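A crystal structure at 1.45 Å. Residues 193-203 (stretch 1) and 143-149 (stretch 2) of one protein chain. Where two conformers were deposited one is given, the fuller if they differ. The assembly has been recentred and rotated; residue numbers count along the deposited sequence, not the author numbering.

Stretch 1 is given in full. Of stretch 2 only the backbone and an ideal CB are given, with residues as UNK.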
ATOM      1  N   ALA A 193      10.737  -5.028  17.727  1.00 11.70           N
ATOM      2  CA  ALA A 193      11.055  -4.010  18.753  1.00 12.61           C
ATOM      3  C   ALA A 193      10.406  -2.661  18.441  1.00 11.74           C
ATOM      4  O   ALA A 193       9.860  -2.011  19.336  1.00 13.98           O
ATOM      5  CB  ALA A 193      12.551  -3.850  18.902  1.00 13.16           C
ATOM      6  N   VAL A 194      10.431  -2.251  17.164  1.00 11.67           N
ATOM      7  CA  VAL A 194       9.774  -1.011  16.760  1.00 11.12           C
ATOM      8  C   VAL A 194       8.262  -1.101  17.047  1.00 11.61           C
ATOM      9  O   VAL A 194       7.665  -0.156  17.573  1.00 12.32           O
ATOM     10  CB  VAL A 194      10.000  -0.733  15.252  1.00 11.46           C
ATOM     11  CG1 VAL A 194       9.182   0.461  14.794  1.00 13.57           C
ATOM     12  CG2 VAL A 194      11.475  -0.457  14.959  1.00 13.09           C
ATOM     13  N   LEU A 195       7.642  -2.234  16.711  1.00 11.29           N
ATOM     14  CA  LEU A 195       6.190  -2.390  16.856  1.00 11.00           C
ATOM     15  C   LEU A 195       5.823  -2.459  18.340  1.00 12.50           C
ATOM     16  O   LEU A 195       4.798  -1.917  18.725  1.00 12.43           O
ATOM     17  CB  LEU A 195       5.697  -3.640  16.113  1.00 11.17           C
ATOM     18  CG  LEU A 195       5.678  -3.443  14.600  1.00  9.44           C
ATOM     19  CD1 LEU A 195       5.665  -4.819  13.913  1.00 12.04           C
ATOM     20  CD2 LEU A 195       4.450  -2.610  14.185  1.00 11.11           C
ATOM     21  N   ASN A 196       6.630  -3.139  19.145  1.00 12.92           N
ATOM     22  CA  ASN A 196       6.333  -3.210  20.583  1.00 13.58           C
ATOM     23  C   ASN A 196       6.449  -1.842  21.260  1.00 14.05           C
ATOM     24  O   ASN A 196       5.656  -1.526  22.169  1.00 15.62           O
ATOM     25  CB  ASN A 196       7.209  -4.236  21.259  1.00 14.42           C
ATOM     26  CG  ASN A 196       6.649  -5.639  21.114  1.00 16.61           C
ATOM     27  OD1 ASN A 196       5.432  -5.840  21.000  1.00 23.33           O
ATOM     28  ND2 ASN A 196       7.531  -6.623  21.140  1.00 19.61           N
ATOM     29  N   ARG A 197       7.399  -1.035  20.812  1.00 13.70           N
ATOM     30  CA  ARG A 197       7.536   0.337  21.312  1.00 14.11           C
ATOM     31  C   ARG A 197       6.297   1.149  20.940  1.00 14.40           C
ATOM     32  O   ARG A 197       5.739   1.893  21.742  1.00 15.44           O
ATOM     33  CB  ARG A 197       8.827   0.977  20.780  1.00 14.89           C
ATOM     34  CG  ARG A 197       8.921   2.464  21.138  1.00 16.30           C
ATOM     35  CD  ARG A 197      10.286   3.032  20.815  1.00 16.32           C
ATOM     36  NE  ARG A 197      11.327   2.456  21.684  1.00 18.90           N
ATOM     37  CZ  ARG A 197      12.605   2.823  21.685  1.00 18.43           C
ATOM     38  NH1 ARG A 197      13.039   3.787  20.881  1.00 17.84           N
ATOM     39  NH2 ARG A 197      13.453   2.229  22.534  1.00 20.10           N
ATOM     40  N   TRP A 198       5.815   0.990  19.702  1.00 14.01           N
ATOM     41  CA  TRP A 198       4.592   1.640  19.277  1.00 13.36           C
ATOM     42  C   TRP A 198       3.400   1.218  20.159  1.00 13.81           C
ATOM     43  O   TRP A 198       2.607   2.063  20.604  1.00 15.52           O
ATOM     44  CB  TRP A 198       4.335   1.277  17.802  1.00 14.34           C
ATOM     45  CG  TRP A 198       3.031   1.752  17.268  1.00 12.72           C
ATOM     46  CD1 TRP A 198       2.769   2.985  16.755  1.00 13.80           C
ATOM     47  CD2 TRP A 198       1.802   1.030  17.227  1.00 12.92           C
ATOM     48  NE1 TRP A 198       1.459   3.085  16.396  1.00 13.70           N
ATOM     49  CE2 TRP A 198       0.826   1.900  16.672  1.00 12.31           C
ATOM     50  CE3 TRP A 198       1.426  -0.270  17.591  1.00 14.51           C
ATOM     51  CZ2 TRP A 198      -0.496   1.507  16.467  1.00 14.79           C
ATOM     52  CZ3 TRP A 198       0.105  -0.650  17.409  1.00 16.22           C
ATOM     53  CH2 TRP A 198      -0.842   0.241  16.859  1.00 15.59           C
ATOM     54  N   LEU A 199       3.300  -0.076  20.440  1.00 13.74           N
ATOM     55  CA  LEU A 199       2.169  -0.634  21.206  1.00 15.34           C
ATOM     56  C   LEU A 199       2.157  -0.122  22.655  1.00 17.05           C
ATOM     57  O   LEU A 199       1.103   0.172  23.192  1.00 20.01           O
ATOM     58  CB  LEU A 199       2.190  -2.166  21.180  1.00 16.50           C
ATOM     59  CG  LEU A 199       0.976  -2.837  21.850  1.00 17.74           C
ATOM     60  CD1 LEU A 199      -0.368  -2.372  21.273  1.00 19.60           C
ATOM     61  CD2 LEU A 199       1.132  -4.355  21.727  1.00 20.93           C
ATOM     62  N   THR A 200       3.320  -0.011  23.282  0.70 18.43           N
ATOM     63  CA  THR A 200       3.393   0.561  24.650  0.70 23.33           C
ATOM     64  C   THR A 200       2.928   2.036  24.609  0.70 26.12           C
ATOM     65  O   THR A 200       2.132   2.474  25.457  0.70 28.39           O
ATOM     66  CB  THR A 200       4.819   0.533  25.231  0.70 27.72           C
ATOM     67  OG1 THR A 200       5.633   1.482  24.534  0.70 33.95           O
ATOM     68  CG2 THR A 200       5.459  -0.883  25.157  0.70 24.14           C
ATOM     69  N   GLY A 201       3.414   2.791  23.612  1.00 25.31           N
ATOM     70  CA  GLY A 201       3.066   4.230  23.482  1.00 27.60           C
ATOM     71  C   GLY A 201       1.564   4.458  23.352  1.00 28.83           C
ATOM     72  O   GLY A 201       1.011   5.385  23.982  1.00 29.46           O
ATOM     73  N   GLU A 202       0.902   3.597  22.563  1.00 25.65           N
ATOM     74  CA  GLU A 202      -0.545   3.729  22.263  1.00 30.19           C
ATOM     75  C   GLU A 202      -1.370   3.357  23.478  1.00 32.91           C
ATOM     76  O   GLU A 202      -2.452   3.963  23.824  1.00 26.43           O
ATOM     77  CB  GLU A 202      -0.970   2.861  21.058  1.00 28.62           C
ATOM     78  CG  GLU A 202      -0.558   3.400  19.668  1.00 33.83           C
ATOM     79  CD  GLU A 202      -0.662   4.931  19.458  1.00 45.39           C
ATOM     80  OE1 GLU A 202      -1.467   5.655  20.117  1.00 43.14           O
ATOM     81  OE2 GLU A 202       0.081   5.440  18.585  1.00 45.99           O
ATOM     82  N   GLU A 203      -0.842   2.347  24.142  1.00 31.00           N
ATOM     83  CA  GLU A 203      -1.430   1.857  25.357  0.70 31.75           C
ATOM     84  C   GLU A 203      -1.339   2.955  26.430  1.00 33.28           C
ATOM     85  O   GLU A 203      -2.237   3.066  27.251  1.00 34.60           O
ATOM     86  CB  GLU A 203      -0.782   0.531  25.788  0.70 30.58           C
ATOM     87  CG  GLU A 203      -1.245  -0.726  25.045  0.70 36.77           C
ATOM     88  CD  GLU A 203      -0.359  -1.954  25.289  0.70 40.57           C
ATOM     89  OE1 GLU A 203       0.829  -1.799  25.663  0.70 41.17           O
ATOM     90  OE2 GLU A 203      -0.842  -3.093  25.103  0.70 42.66           O
ATOM     91  N   UNK A 143      -1.313  11.790  14.493  1.00 13.48           N
ATOM     92  CA  UNK A 143      -0.472  11.282  13.412  1.00 13.10           C
ATOM     93  C   UNK A 143       0.893  10.890  13.931  1.00 14.90           C
ATOM     94  O   UNK A 143       1.499  11.591  14.739  1.00 17.63           O
ATOM     95  CB  UNK A 143      -0.331  12.324  12.301  1.00 13.10           C
ATOM     96  N   UNK A 144       1.379   9.722  13.500  0.80 13.99           N
ATOM     97  CA  UNK A 144       2.702   9.247  13.896  0.80 12.43           C
ATOM     98  C   UNK A 144       3.437   8.763  12.664  0.80 11.07           C
ATOM     99  O   UNK A 144       2.833   8.171  11.757  0.80 12.11           O
ATOM    100  CB  UNK A 144       2.605   8.135  14.942  0.80 12.43           C
ATOM    101  N   UNK A 145       4.738   8.987  12.672  1.00 11.76           N
ATOM    102  CA  UNK A 145       5.636   8.480  11.641  1.00 11.77           C
ATOM    103  C   UNK A 145       6.674   7.636  12.347  1.00 12.43           C
ATOM    104  O   UNK A 145       7.321   8.098  13.267  1.00 13.53           O
ATOM    105  CB  UNK A 145       6.281   9.608  10.833  1.00 11.77           C
ATOM    106  N   UNK A 146       6.847   6.417  11.839  0.70 11.23           N
ATOM    107  CA  UNK A 146       7.709   5.436  12.426  0.70 11.43           C
ATOM    108  C   UNK A 146       8.491   4.784  11.313  0.70 10.86           C
ATOM    109  O   UNK A 146       7.926   4.525  10.225  0.70 11.24           O
ATOM    110  CB  UNK A 146       6.919   4.408  13.239  0.70 11.43           C
ATOM    111  N   UNK A 147       9.769   4.472  11.566  0.70 10.20           N
ATOM    112  CA  UNK A 147      10.547   3.714  10.566  0.70 10.47           C
ATOM    113  C   UNK A 147      11.464   2.748  11.278  0.70  9.98           C
ATOM    114  O   UNK A 147      11.810   2.957  12.467  0.70 11.75           O
ATOM    115  CB  UNK A 147      11.356   4.646   9.662  0.70 10.47           C
ATOM    116  N   UNK A 148      11.896   1.704  10.568  1.00 10.26           N
ATOM    117  CA  UNK A 148      12.943   0.846  11.117  1.00  9.82           C
ATOM    118  C   UNK A 148      14.323   1.262  10.586  1.00 10.37           C
ATOM    119  O   UNK A 148      15.281   0.508  10.669  1.00 10.92           O
ATOM    120  CB  UNK A 148      12.662  -0.619  10.775  1.00  9.82           C
ATOM    121  N   UNK A 149      14.416   2.493  10.070  1.00 10.30           N
ATOM    122  CA  UNK A 149      15.660   3.007   9.524  1.00 10.85           C
ATOM    123  C   UNK A 149      15.612   4.522   9.614  1.00 11.85           C
ATOM    124  O   UNK A 149      14.593   5.092   9.998  1.00 12.27           O
ATOM    125  CB  UNK A 149      15.879   2.540   8.084  1.00 10.85           C
TER

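Stretch 1 is a helix, and the extended backbone of positions 143 to 147 runs nearly antiparallel to it, at 157°, with the axes 9.7 Å apart at their closest. At that spacing no backbone pairing links the two, and side chains must fill the gap.

Position 143 has extended angles (-99/135), and nothing of stretch 1 lies within 5.5 Å of its ideal CB. The helix therefore sets no preference. The residue is Gln-143, whose OE1 is hydrogen-bonded elsewhere in the structure.

At position 144 CA-to-CB points toward the helix. The ideal CB lies 5.2 Å from Glu-202 OE2 and 5.4 Å from Trp-198 NE1, so there is room for a side chain of moderate size beside a carboxylate. A polar or basic residue would suit: histidine, asparagine, glutamine, lysine or arginine. The deposited residue is His-144, with chi1 in the m well. Its CD2 comes 3.2 Å from Glu-202 OE2, while His-144 NE2, 3.3 Å from the same OE2, has too poor an angle for a hydrogen bond. A water does the joining instead: it lies 2.9 Å from His-144 NE2 and donates to Glu-202 OE1 at 2.6 Å.

Position 145 follows the alternation of a strand and is out of reach of the helix, which leaves its identity open. It is Leu-145.

Position 146 turns toward the helix again, its ideal CB 4.8 Å from Val-194 CG1. Carbon atoms of Val-194, Leu-195 and Trp-198 surround the space ahead, so an apolar side chain is favoured; leucine or isoleucine could use part of it, and a long flexible chain can reach further. Met-146 does so. Its CG packs 3.5 Å from Val-194 CG1, its SD lies 3.6 Å from Trp-198 CB, and its CE reaches to 4.2 Å from Leu-195 CD2. The sulfur also sits 4.7 Å from the centroid of the five-membered ring of Trp-198, approaching obliquely.

Position 147 points away from the helix, so many residues would be compatible. It is Met-147, whose backbone O meets Val-194 CG2 at 4.2 Å.

At position 148 the backbone leaves the strand (-96/19). CA-to-CB points sideways, with the ideal CB 4.4 Å from Val-194 CG2; a small or polar residue could put its CB against the methyl and send its end elsewhere. Asp-148 does this: its CB lies 4.2 Å from Val-194 CG2, and its carboxylate leads away.

Position 149 is beyond the helix's reach. His-149 donates from ND1 to Asp-148 OD1 at 3.3 Å, helping to hold that carboxylate.

Stretch 2, residues 143-149: QHLMMDH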
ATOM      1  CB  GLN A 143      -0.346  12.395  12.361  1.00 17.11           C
ATOM      2  CG  GLN A 143       0.388  12.038  11.084  1.00 21.07           C
ATOM      3  CD  GLN A 143       0.419  13.248  10.160  1.00 22.84           C
ATOM      4  OE1 GLN A 143       1.416  14.001  10.109  1.00 29.67           O
ATOM      5  NE2 GLN A 143      -0.684  13.476   9.473  1.00 23.13           N
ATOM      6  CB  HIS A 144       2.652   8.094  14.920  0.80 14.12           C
ATOM      7  CG  HIS A 144       2.019   8.451  16.235  0.80 17.19           C
ATOM      8  ND1 HIS A 144       2.627   9.281  17.147  0.80 17.86           N
ATOM      9  CD2 HIS A 144       0.881   8.012  16.828  0.80 19.97           C
ATOM     10  CE1 HIS A 144       1.869   9.381  18.226  0.80 19.25           C
ATOM     11  NE2 HIS A 144       0.796   8.631  18.053  0.80 20.92           N
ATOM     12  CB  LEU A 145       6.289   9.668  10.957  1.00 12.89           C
ATOM     13  CG  LEU A 145       7.375   9.346   9.941  1.00 14.38           C
ATOM     14  CD1 LEU A 145       6.799   8.520   8.781  1.00 15.63           C
ATOM     15  CD2 LEU A 145       7.996  10.654   9.450  1.00 17.62           C
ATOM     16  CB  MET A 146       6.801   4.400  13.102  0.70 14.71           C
ATOM     17  CG  MET A 146       7.498   3.440  14.009  0.70 16.63           C
ATOM     18  SD  MET A 146       6.289   2.761  15.169  0.70 14.16           S
ATOM     19  CE  MET A 146       5.474   1.506  14.219  0.70 13.00           C
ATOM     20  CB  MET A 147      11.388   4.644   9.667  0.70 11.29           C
ATOM     21  CG  MET A 147      10.555   5.624   8.861  0.70 12.01           C
ATOM     22  SD  MET A 147      11.488   6.490   7.593  0.70 13.21           S
ATOM     23  CE  MET A 147      10.190   7.588   6.983  0.70 16.15           C
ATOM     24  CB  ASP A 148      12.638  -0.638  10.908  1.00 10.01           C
ATOM     25  CG  ASP A 148      12.606  -1.042   9.462  1.00 10.62           C
ATOM     26  OD1 ASP A 148      13.009  -0.265   8.589  1.00 11.03           O
ATOM     27  OD2 ASP A 148      12.153  -2.206   9.190  1.00 11.87           O
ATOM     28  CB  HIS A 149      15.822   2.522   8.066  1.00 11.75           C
ATOM     29  CG  HIS A 149      14.784   3.052   7.122  1.00 10.47           C
ATOM     30  ND1 HIS A 149      13.494   2.569   7.003  1.00 12.26           N
ATOM     31  CD2 HIS A 149      14.885   4.074   6.238  1.00 10.12           C
ATOM     32  CE1 HIS A 149      12.855   3.272   6.072  1.00  9.86           C
ATOM     33  NE2 HIS A 149      13.686   4.186   5.591  1.00 14.86           N
TER
HETATM   34  O   HOH W   1      -1.193   8.216  20.093  0.50 22.05           O
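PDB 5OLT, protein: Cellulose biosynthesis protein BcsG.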